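Peptide ABC transporter permease (Staphylococcus hominis, PDB 6HZP) probably transports small peptides and peptide-like prodrugs into the cell together with protons, and binds 5-aminolevulinic acid in its substrate pocket. Local coordinates at residues N131-V136 against I153-V158; V158-L163 against F342-A347; T270-K275 against R284-I289; L364-S369 against I477-S482. All coordinates share one frame; numbering follows the deposited sequence.

Contact 1: residues N131-V136 against I153-V158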
# COMPACT_ATOMS: atom_id res chain seq x y z
N ASN A 131 -5.27 10.14 7.68
CA ASN A 131 -6.06 10.90 8.65
C ASN A 131 -6.96 10.05 9.52
O ASN A 131 -7.16 10.43 10.68
CB ASN A 131 -6.82 12.00 7.92
CG ASN A 131 -5.86 12.96 7.26
OD1 ASN A 131 -4.89 13.42 7.88
ND2 ASN A 131 -6.05 13.28 5.99
N ILE A 132 -7.45 8.89 9.03
CA ILE A 132 -8.22 7.96 9.87
C ILE A 132 -7.27 7.38 10.95
O ILE A 132 -7.65 7.28 12.11
CB ILE A 132 -8.97 6.85 9.06
CG1 ILE A 132 -9.90 6.04 9.99
CG2 ILE A 132 -8.02 5.91 8.29
CD1 ILE A 132 -11.06 5.38 9.31
N SER A 133 -6.02 7.08 10.55
CA SER A 133 -4.95 6.56 11.40
C SER A 133 -4.52 7.61 12.46
O SER A 133 -4.19 7.25 13.59
CB SER A 133 -3.75 6.18 10.54
OG SER A 133 -2.74 5.50 11.26
N ASN A 134 -4.52 8.90 12.07
CA ASN A 134 -4.19 10.00 12.97
C ASN A 134 -5.24 10.11 14.09
O ASN A 134 -4.87 10.30 15.25
CB ASN A 134 -4.12 11.31 12.18
CG ASN A 134 -3.54 12.46 12.97
OD1 ASN A 134 -4.20 13.06 13.83
ND2 ASN A 134 -2.29 12.80 12.71
N ILE A 135 -6.55 9.99 13.74
CA ILE A 135 -7.66 10.05 14.71
C ILE A 135 -7.53 8.92 15.74
O ILE A 135 -7.74 9.17 16.92
CB ILE A 135 -9.07 10.03 14.01
CG1 ILE A 135 -9.30 11.34 13.21
CG2 ILE A 135 -10.21 9.87 15.04
CD1 ILE A 135 -10.37 11.25 12.16
N VAL A 136 -7.13 7.69 15.31
CA VAL A 136 -6.94 6.54 16.21
C VAL A 136 -5.92 6.86 17.32
O VAL A 136 -6.17 6.55 18.47
CB VAL A 136 -6.57 5.24 15.43
CG1 VAL A 136 -6.08 4.14 16.36
CG2 VAL A 136 -7.74 4.75 14.58
N ILE A 153 -4.88 -3.60 17.07
CA ILE A 153 -6.30 -3.88 16.81
C ILE A 153 -6.74 -3.14 15.52
O ILE A 153 -7.42 -3.72 14.68
CB ILE A 153 -7.19 -3.51 18.04
CG1 ILE A 153 -6.88 -4.47 19.24
CG2 ILE A 153 -8.70 -3.52 17.69
CD1 ILE A 153 -7.37 -3.98 20.61
N PHE A 154 -6.36 -1.87 15.36
CA PHE A 154 -6.74 -1.11 14.16
C PHE A 154 -6.26 -1.78 12.85
O PHE A 154 -7.04 -1.88 11.91
CB PHE A 154 -6.22 0.34 14.25
CG PHE A 154 -6.66 1.22 13.10
CD1 PHE A 154 -8.00 1.44 12.85
CD2 PHE A 154 -5.72 1.77 12.24
CE1 PHE A 154 -8.41 2.22 11.77
CE2 PHE A 154 -6.12 2.55 11.15
CZ PHE A 154 -7.46 2.78 10.93
N TYR A 155 -5.01 -2.25 12.80
CA TYR A 155 -4.46 -2.88 11.60
C TYR A 155 -4.93 -4.34 11.40
O TYR A 155 -4.67 -4.91 10.34
CB TYR A 155 -2.93 -2.74 11.56
CG TYR A 155 -2.49 -1.29 11.52
CD1 TYR A 155 -2.98 -0.42 10.56
CD2 TYR A 155 -1.54 -0.81 12.42
CE1 TYR A 155 -2.58 0.92 10.52
CE2 TYR A 155 -1.12 0.52 12.38
CZ TYR A 155 -1.64 1.38 11.42
OH TYR A 155 -1.22 2.69 11.37
N MET A 156 -5.67 -4.92 12.36
CA MET A 156 -6.30 -6.23 12.18
C MET A 156 -7.45 -6.04 11.19
O MET A 156 -7.64 -6.89 10.33
CB MET A 156 -6.88 -6.79 13.49
CG MET A 156 -6.01 -7.80 14.15
SD MET A 156 -6.62 -8.20 15.81
CE MET A 156 -8.32 -8.66 15.43
N SER A 157 -8.22 -4.93 11.31
CA SER A 157 -9.33 -4.62 10.40
C SER A 157 -8.85 -4.52 8.95
O SER A 157 -9.55 -4.97 8.04
CB SER A 157 -10.04 -3.33 10.81
OG SER A 157 -9.29 -2.16 10.53
N VAL A 158 -7.62 -3.99 8.74
CA VAL A 158 -7.00 -3.86 7.43
C VAL A 158 -6.75 -5.26 6.84
O VAL A 158 -7.15 -5.52 5.70
CB VAL A 158 -5.68 -3.03 7.51
CG1 VAL A 158 -4.95 -3.02 6.17
CG2 VAL A 158 -5.94 -1.60 7.99
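The ring of F154 is met by three residues of helix 110-138. Over one face sits CG2 of V136, 3.8 Å from the ring centroid and 15° off the ring normal, which makes a CH-pi contact. The edge near CZ meets CG2 of I132 at 4.1 Å, while CA of S133 comes obliquely to CE2 at 4.2 Å. F154 reaches this far because CG is anti to its own backbone N (chi1 -176°), swinging the ring out from helix 147-174 toward its neighbour. The two helices follow each other in the chain of this major facilitator superfamily transporter and run roughly antiparallel, at 151°, with local axes 11.8 Å apart, a gap bridged by the large ring. Helix 16-44 closes in as well, with E25 against F154 and L21 against V136. The ring of Y155 contributes only its OH: OG of S133 gives a weak hydrogen bond to OH of Y155, 3.2 Å long. One turn of backbone is also tied down by a side chain, since S157 OG donates to the carbonyl O of F154 at 2.7 Å.

Contact 2: residues V158-L163 against F342-A347. With FVT (5-azanyl-4-oxidanylidene-pentanoic acid), chain B.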
# COMPACT_ATOMS: atom_id res chain seq x y z
N VAL A 158 -7.62 -3.99 8.74
CA VAL A 158 -7.00 -3.86 7.43
C VAL A 158 -6.75 -5.26 6.84
O VAL A 158 -7.15 -5.52 5.70
CB VAL A 158 -5.68 -3.03 7.51
CG1 VAL A 158 -4.95 -3.02 6.17
CG2 VAL A 158 -5.94 -1.60 7.99
N ASN A 159 -6.12 -6.16 7.61
CA ASN A 159 -5.84 -7.52 7.13
C ASN A 159 -7.08 -8.40 7.05
O ASN A 159 -7.11 -9.28 6.20
CB ASN A 159 -4.74 -8.18 7.97
CG ASN A 159 -3.41 -7.51 7.78
OD1 ASN A 159 -2.90 -7.41 6.65
ND2 ASN A 159 -2.81 -7.01 8.86
N LEU A 160 -8.11 -8.14 7.89
CA LEU A 160 -9.37 -8.91 7.83
C LEU A 160 -10.15 -8.63 6.54
O LEU A 160 -10.67 -9.56 5.95
CB LEU A 160 -10.25 -8.67 9.07
CG LEU A 160 -9.80 -9.38 10.34
CD1 LEU A 160 -10.41 -8.73 11.56
CD2 LEU A 160 -10.13 -10.87 10.29
N GLY A 161 -10.22 -7.36 6.14
CA GLY A 161 -10.89 -6.95 4.90
C GLY A 161 -10.14 -7.45 3.68
O GLY A 161 -10.76 -7.93 2.72
N ALA A 162 -8.79 -7.37 3.71
CA ALA A 162 -7.89 -7.85 2.66
C ALA A 162 -7.99 -9.38 2.44
O ALA A 162 -7.77 -9.85 1.33
CB ALA A 162 -6.46 -7.49 3.01
N LEU A 163 -8.29 -10.13 3.51
CA LEU A 163 -8.42 -11.59 3.50
C LEU A 163 -9.78 -12.03 2.96
O LEU A 163 -9.84 -12.94 2.13
CB LEU A 163 -8.24 -12.14 4.95
CG LEU A 163 -8.54 -13.63 5.20
CD1 LEU A 163 -7.77 -14.52 4.23
CD2 LEU A 163 -8.23 -14.03 6.64
N PHE A 342 -1.50 -14.94 6.46
CA PHE A 342 -0.27 -15.25 7.20
C PHE A 342 0.12 -14.12 8.16
O PHE A 342 0.68 -14.40 9.21
CB PHE A 342 0.89 -15.61 6.25
CG PHE A 342 0.88 -17.06 5.79
CD1 PHE A 342 -0.20 -17.57 5.08
CD2 PHE A 342 1.92 -17.91 6.11
CE1 PHE A 342 -0.23 -18.91 4.70
CE2 PHE A 342 1.89 -19.25 5.73
CZ PHE A 342 0.82 -19.74 5.03
N ILE A 343 -0.22 -12.85 7.84
CA ILE A 343 0.03 -11.73 8.76
C ILE A 343 -0.88 -11.91 9.99
O ILE A 343 -0.39 -11.82 11.10
CB ILE A 343 -0.14 -10.34 8.07
CG1 ILE A 343 1.00 -10.13 7.05
CG2 ILE A 343 -0.15 -9.19 9.11
CD1 ILE A 343 0.83 -9.00 6.13
N LEU A 344 -2.18 -12.23 9.80
CA LEU A 344 -3.11 -12.46 10.91
C LEU A 344 -2.67 -13.61 11.83
O LEU A 344 -2.75 -13.48 13.05
CB LEU A 344 -4.53 -12.74 10.40
CG LEU A 344 -5.27 -11.54 9.81
CD1 LEU A 344 -6.38 -12.00 8.90
CD2 LEU A 344 -5.80 -10.62 10.91
N LEU A 345 -2.21 -14.73 11.25
CA LEU A 345 -1.79 -15.90 12.01
C LEU A 345 -0.40 -15.78 12.64
O LEU A 345 -0.21 -16.30 13.74
CB LEU A 345 -1.81 -17.16 11.12
CG LEU A 345 -3.13 -17.57 10.50
CD1 LEU A 345 -2.96 -18.83 9.69
CD2 LEU A 345 -4.21 -17.76 11.54
N PHE A 346 0.59 -15.17 11.94
CA PHE A 346 1.98 -15.15 12.41
C PHE A 346 2.56 -13.78 12.83
O PHE A 346 3.73 -13.77 13.24
CB PHE A 346 2.88 -15.80 11.34
CG PHE A 346 2.48 -17.22 11.03
CD1 PHE A 346 2.64 -18.23 11.97
CD2 PHE A 346 1.94 -17.56 9.79
CE1 PHE A 346 2.28 -19.54 11.68
CE2 PHE A 346 1.59 -18.88 9.50
CZ PHE A 346 1.76 -19.86 10.45
N ALA A 347 1.80 -12.66 12.81
CA ALA A 347 2.33 -11.37 13.31
C ALA A 347 2.55 -11.41 14.82
O ALA A 347 3.65 -11.04 15.25
CB ALA A 347 1.43 -10.22 12.95
C1 FVT B . -1.84 -6.93 0.81
C3 FVT B . -1.50 -6.38 3.23
O2 FVT B . -0.32 -6.48 3.51
C4 FVT B . -2.38 -5.32 3.86
N FVT B . -1.90 -4.82 5.14
C FVT B . -2.15 -7.32 2.24
C2 FVT B . -1.91 -8.08 -0.15
O FVT B . -0.92 -8.55 -0.69
O1 FVT B . -3.12 -8.52 -0.37
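Helices 147-174 and 335-355 pass here at 139°, their local axes 9.9 Å apart, and N159 and L344 come nearest in the backbone, CA to CA 6.8 Å. N159 carries the contact with three parts of its side chain. Its CB packs on CG of L344 at 3.9 Å. With CG anti to the carbonyl carbon (chi1 -67°), the amide is brought to I343, whose side chain crosses it at about a right angle; there ND2 lies against the CG2 methyl of I343, 3.4 Å away. The other end of the amide points into the pocket, where OD1 accepts a hydrogen bond from the amino N of the bound 5-aminolevulinic acid at 3.2 Å. CG1 of V158 also touches that amino nitrogen, and CD1 of I343 lies 3.8 Å from the ligand's keto oxygen O2. The CD1 branch of L344 packs on leucines, meeting CD2 of L163 at 3.6 Å and CD2 of L160 at 4.2 Å. P340 backs N159, E410 of helix 397-423 touches I343, and S337 OG hydrogen-bonds the L163 carbonyl. V158, N159 and I343 belong to the pocket and gather round the amino-ketone end of the ligand, where helices of the N-terminal and C-terminal halves meet, consistent with the central pocket of the major facilitator fold. Leucine packing joins the helices, while the one polar group at the interface turns its oxygen to the ligand; if that amine is protonated, as is likely, the amide dipole would favour it.

Contact 3: residues T270-K275 against R284-I289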
# COMPACT_ATOMS: atom_id res chain seq x y z
N THR A 270 16.44 17.42 2.57
CA THR A 270 15.90 18.45 3.47
C THR A 270 16.33 18.15 4.91
O THR A 270 16.85 19.04 5.58
CB THR A 270 14.38 18.54 3.32
OG1 THR A 270 14.07 18.91 1.98
CG2 THR A 270 13.75 19.55 4.27
N MET A 271 16.12 16.91 5.38
CA MET A 271 16.50 16.48 6.73
C MET A 271 18.02 16.60 7.00
O MET A 271 18.40 16.95 8.12
CB MET A 271 16.03 15.04 7.02
CG MET A 271 14.59 14.97 7.47
SD MET A 271 13.98 13.28 7.69
CE MET A 271 13.61 12.85 6.00
N LEU A 272 18.87 16.32 5.99
CA LEU A 272 20.32 16.41 6.16
C LEU A 272 20.80 17.88 6.11
O LEU A 272 21.64 18.26 6.93
CB LEU A 272 21.05 15.56 5.10
CG LEU A 272 20.82 14.04 5.19
CD1 LEU A 272 21.36 13.34 3.96
CD2 LEU A 272 21.44 13.44 6.44
N ARG A 273 20.25 18.70 5.19
CA ARG A 273 20.62 20.11 5.06
C ARG A 273 19.97 21.04 6.11
O ARG A 273 20.32 22.22 6.16
CB ARG A 273 20.31 20.64 3.64
CG ARG A 273 21.19 20.02 2.56
CD ARG A 273 20.95 20.60 1.18
NE ARG A 273 21.56 21.94 1.03
CZ ARG A 273 20.93 23.11 1.15
NH1 ARG A 273 19.63 23.16 1.44
NH2 ARG A 273 21.60 24.24 0.99
N SER A 274 19.02 20.55 6.94
CA SER A 274 18.36 21.40 7.94
C SER A 274 19.28 21.79 9.09
O SER A 274 20.24 21.08 9.39
CB SER A 274 17.12 20.71 8.50
OG SER A 274 16.46 21.53 9.45
N LYS A 275 18.96 22.92 9.73
CA LYS A 275 19.68 23.46 10.89
C LYS A 275 18.97 23.09 12.20
O LYS A 275 19.51 23.35 13.28
CB LYS A 275 19.82 24.99 10.76
CG LYS A 275 20.74 25.41 9.63
CD LYS A 275 20.48 26.84 9.16
CE LYS A 275 21.32 27.20 7.97
NZ LYS A 275 20.95 28.54 7.42
N ARG A 284 21.55 9.25 12.13
CA ARG A 284 20.46 8.27 12.02
C ARG A 284 19.74 8.42 10.67
O ARG A 284 19.35 7.42 10.08
CB ARG A 284 19.45 8.43 13.17
CG ARG A 284 20.03 8.15 14.56
CD ARG A 284 19.01 8.17 15.70
NE ARG A 284 18.07 9.30 15.65
CZ ARG A 284 17.12 9.55 16.56
NH1 ARG A 284 16.98 8.75 17.61
NH2 ARG A 284 16.31 10.59 16.42
N VAL A 285 19.58 9.67 10.17
CA VAL A 285 18.96 9.92 8.86
C VAL A 285 19.89 9.35 7.77
O VAL A 285 19.40 8.75 6.81
CB VAL A 285 18.59 11.41 8.64
CG1 VAL A 285 18.16 11.67 7.20
CG2 VAL A 285 17.49 11.85 9.61
N LYS A 286 21.23 9.49 7.93
CA LYS A 286 22.21 8.91 7.01
C LYS A 286 22.14 7.37 7.07
O LYS A 286 22.27 6.72 6.03
CB LYS A 286 23.65 9.37 7.35
CG LYS A 286 23.99 10.76 6.85
CD LYS A 286 25.41 11.16 7.22
CE LYS A 286 25.79 12.50 6.65
NZ LYS A 286 27.17 12.90 7.03
N ALA A 287 21.93 6.80 8.27
CA ALA A 287 21.81 5.35 8.48
C ALA A 287 20.50 4.75 7.95
O ALA A 287 20.42 3.54 7.82
CB ALA A 287 21.98 5.01 9.95
N PHE A 288 19.46 5.58 7.67
CA PHE A 288 18.20 5.10 7.11
C PHE A 288 18.24 5.07 5.56
O PHE A 288 17.32 4.52 4.96
CB PHE A 288 17.00 5.91 7.64
CG PHE A 288 15.67 5.26 7.36
CD1 PHE A 288 15.32 4.07 7.98
CD2 PHE A 288 14.79 5.79 6.41
CE1 PHE A 288 14.12 3.42 7.66
CE2 PHE A 288 13.59 5.14 6.11
CZ PHE A 288 13.26 3.97 6.74
N ILE A 289 19.32 5.61 4.92
CA ILE A 289 19.44 5.58 3.46
C ILE A 289 19.59 4.13 2.97
O ILE A 289 18.78 3.72 2.15
CB ILE A 289 20.53 6.55 2.90
CG1 ILE A 289 20.20 8.02 3.24
CG2 ILE A 289 20.69 6.39 1.37
CD1 ILE A 289 21.39 8.99 3.12
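L272 pushes its CD2 methyl between two residues of helix 279-303, 3.7 Å from CG of K286 and 3.8 Å from CG1 of V285. The leucine and the valine overlap head to tail, L272 CD2 and CG against V285 CG1. V285 CG1 does double duty: anti to the backbone N (chi1 171°), it also meets CB of M271 at 4.0 Å. The other leucine methyl, CD1, makes a looser touch on CD1 of I289 at 4.4 Å. From K286 it is the aliphatic stem that packs; the chain runs on extended beyond CG and carries its charged end to the surface. One step out, F268, a turn earlier on helix 249-273, covers both V285 and I289. The end of that helix is fixed by R282, whose NE hydrogen-bonds the L272 carbonyl and whose NH2 holds that of S274, the residue where the chain leaves helical geometry; S274 OG in turn bonds the backbone N of D276. The two helices form a helical hairpin, consistent with the pair of additional helices that bacterial POT transporters carry in mid-chain, here 217-243 and 249-273, leading back into the transporter core. M271 faces that core: it packs on F429 and on M433 and V436 of helix 430-451, so helix 249-273 is set against both helix 279-303 and helix 430-451.

Contact 4: residues L364-S369 against I477-S482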
# COMPACT_ATOMS: atom_id res chain seq x y z
N LEU A 364 18.26 -3.41 13.29
CA LEU A 364 17.28 -3.00 12.29
C LEU A 364 17.77 -3.41 10.89
O LEU A 364 16.98 -3.86 10.08
CB LEU A 364 17.03 -1.49 12.33
CG LEU A 364 16.32 -0.96 13.59
CD1 LEU A 364 17.31 -0.39 14.62
CD2 LEU A 364 15.28 0.07 13.23
N ALA A 365 19.09 -3.29 10.65
CA ALA A 365 19.70 -3.67 9.37
C ALA A 365 19.63 -5.17 9.10
O ALA A 365 19.41 -5.56 7.95
CB ALA A 365 21.15 -3.20 9.33
N ILE A 366 19.81 -6.00 10.14
CA ILE A 366 19.75 -7.46 10.00
C ILE A 366 18.31 -7.89 9.73
O ILE A 366 18.10 -8.79 8.92
CB ILE A 366 20.40 -8.18 11.22
CG1 ILE A 366 21.93 -8.02 11.14
CG2 ILE A 366 20.02 -9.67 11.26
CD1 ILE A 366 22.70 -8.28 12.45
N LYS A 367 17.31 -7.22 10.36
CA LYS A 367 15.90 -7.52 10.11
C LYS A 367 15.49 -7.09 8.69
O LYS A 367 14.78 -7.83 8.01
CB LYS A 367 14.99 -6.87 11.15
CG LYS A 367 15.09 -7.52 12.53
CD LYS A 367 14.06 -6.95 13.48
CE LYS A 367 14.35 -7.31 14.92
NZ LYS A 367 13.52 -6.52 15.85
N PHE A 368 15.97 -5.91 8.23
CA PHE A 368 15.72 -5.41 6.86
C PHE A 368 16.44 -6.30 5.83
O PHE A 368 15.91 -6.51 4.73
CB PHE A 368 16.16 -3.93 6.69
CG PHE A 368 15.04 -2.92 6.86
CD1 PHE A 368 14.51 -2.64 8.11
CD2 PHE A 368 14.56 -2.21 5.76
CE1 PHE A 368 13.49 -1.70 8.25
CE2 PHE A 368 13.54 -1.28 5.91
CZ PHE A 368 13.01 -1.03 7.16
N SER A 369 17.64 -6.82 6.17
CA SER A 369 18.40 -7.71 5.28
C SER A 369 17.76 -9.11 5.20
O SER A 369 17.73 -9.69 4.11
CB SER A 369 19.85 -7.83 5.74
OG SER A 369 20.52 -6.59 5.62
N ILE A 477 25.66 -6.81 -0.10
CA ILE A 477 26.58 -5.66 -0.18
C ILE A 477 26.29 -4.71 0.99
O ILE A 477 27.22 -4.33 1.70
CB ILE A 477 26.49 -4.94 -1.56
CG1 ILE A 477 27.24 -5.77 -2.63
CG2 ILE A 477 27.06 -3.51 -1.51
CD1 ILE A 477 26.80 -5.50 -4.07
N ILE A 478 25.02 -4.35 1.20
CA ILE A 478 24.61 -3.48 2.32
C ILE A 478 24.87 -4.18 3.67
O ILE A 478 25.18 -3.49 4.65
CB ILE A 478 23.13 -3.00 2.14
CG1 ILE A 478 23.03 -1.99 0.97
CG2 ILE A 478 22.56 -2.38 3.44
CD1 ILE A 478 21.62 -1.79 0.40
N LEU A 479 24.78 -5.53 3.73
CA LEU A 479 25.01 -6.30 4.95
C LEU A 479 26.48 -6.23 5.46
O LEU A 479 26.69 -6.43 6.66
CB LEU A 479 24.57 -7.77 4.76
CG LEU A 479 24.50 -8.68 5.99
CD1 LEU A 479 23.49 -8.19 7.01
CD2 LEU A 479 24.12 -10.09 5.57
N VAL A 480 27.48 -5.90 4.59
CA VAL A 480 28.87 -5.77 5.06
C VAL A 480 29.03 -4.50 5.93
O VAL A 480 29.94 -4.46 6.75
CB VAL A 480 29.95 -5.87 3.94
CG1 VAL A 480 29.67 -7.03 2.99
CG2 VAL A 480 30.12 -4.56 3.18
N PHE A 481 28.13 -3.50 5.76
CA PHE A 481 28.12 -2.26 6.55
C PHE A 481 27.08 -2.34 7.70
O PHE A 481 26.64 -1.29 8.18
CB PHE A 481 27.80 -1.04 5.65
CG PHE A 481 28.65 -0.94 4.41
CD1 PHE A 481 29.85 -0.25 4.42
CD2 PHE A 481 28.23 -1.51 3.21
CE1 PHE A 481 30.64 -0.16 3.27
CE2 PHE A 481 29.02 -1.43 2.07
CZ PHE A 481 30.22 -0.75 2.10
N SER A 482 26.71 -3.56 8.15
CA SER A 482 25.75 -3.74 9.25
C SER A 482 26.27 -3.18 10.59
O SER A 482 25.48 -2.56 11.30
CB SER A 482 25.34 -5.20 9.38
OG SER A 482 24.25 -5.36 10.28
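The last long transmembrane helix of this major facilitator superfamily transporter, 460-479, runs out into a type I beta turn from L479 to S482, and the turn rests against the first turns of helix 364-389. Two backbone pairs set the alignment: A365 with S482, CA atoms 6.1 Å apart, and S369 with L479, at 6.8 Å. The turn presents one side chain from each of its ends. At S482, where helix 482-485 starts after F481 in the N-cap position, OG is anti to the backbone N (chi1 -170°); the torsion turns it to helix 364-389, where it touches only alkyl atoms among the two segments, 3.6 Å from CG1 of I366 and 3.9 Å from CB of A365. S363, just before the helix, touches the same serine. L479 reaches across with CD1 alone, which sits 3.6 Å from OG of S369. A looser touch joins CD1 of L479 to CG1 of I366 at 4.4 Å. Both serines thus meet alkyl groups here, and the contact is held by packing. Helix 279-303 also packs here, with L294 against S369 and P290 against I478. The hydroxyl of S369 finds its partner in its own helix: OG donates to the carbonyl O of A365 at 2.8 Å, tilted 33° from the carbonyl plane, and the S369 backbone N reaches that same oxygen from the opposite face, also at 2.8 Å.

Contacts 1 and 2 share helix 147-174 and V158; their centres lie 14 Å apart, and M156 O brushes L344 CD2. Helix 147-174 packs on helix 110-138 in contact 1 and, about a turn on, borders the pocket in contact 2. Contacts 3 and 4 sit on another side of the molecule, centres 19 Å apart with nearest atoms about 5 Å apart, and helix 279-303 lies by both. They are 27 to 34 Å, centre to centre, from the first two. Along the chain, contact 3 falls within the long span that contact 2 bridges, and contact 4 follows, on helix 364-389. Only contacts 1 and 2 contain pocket residues; contacts 3 and 4 pack peripheral helix ends.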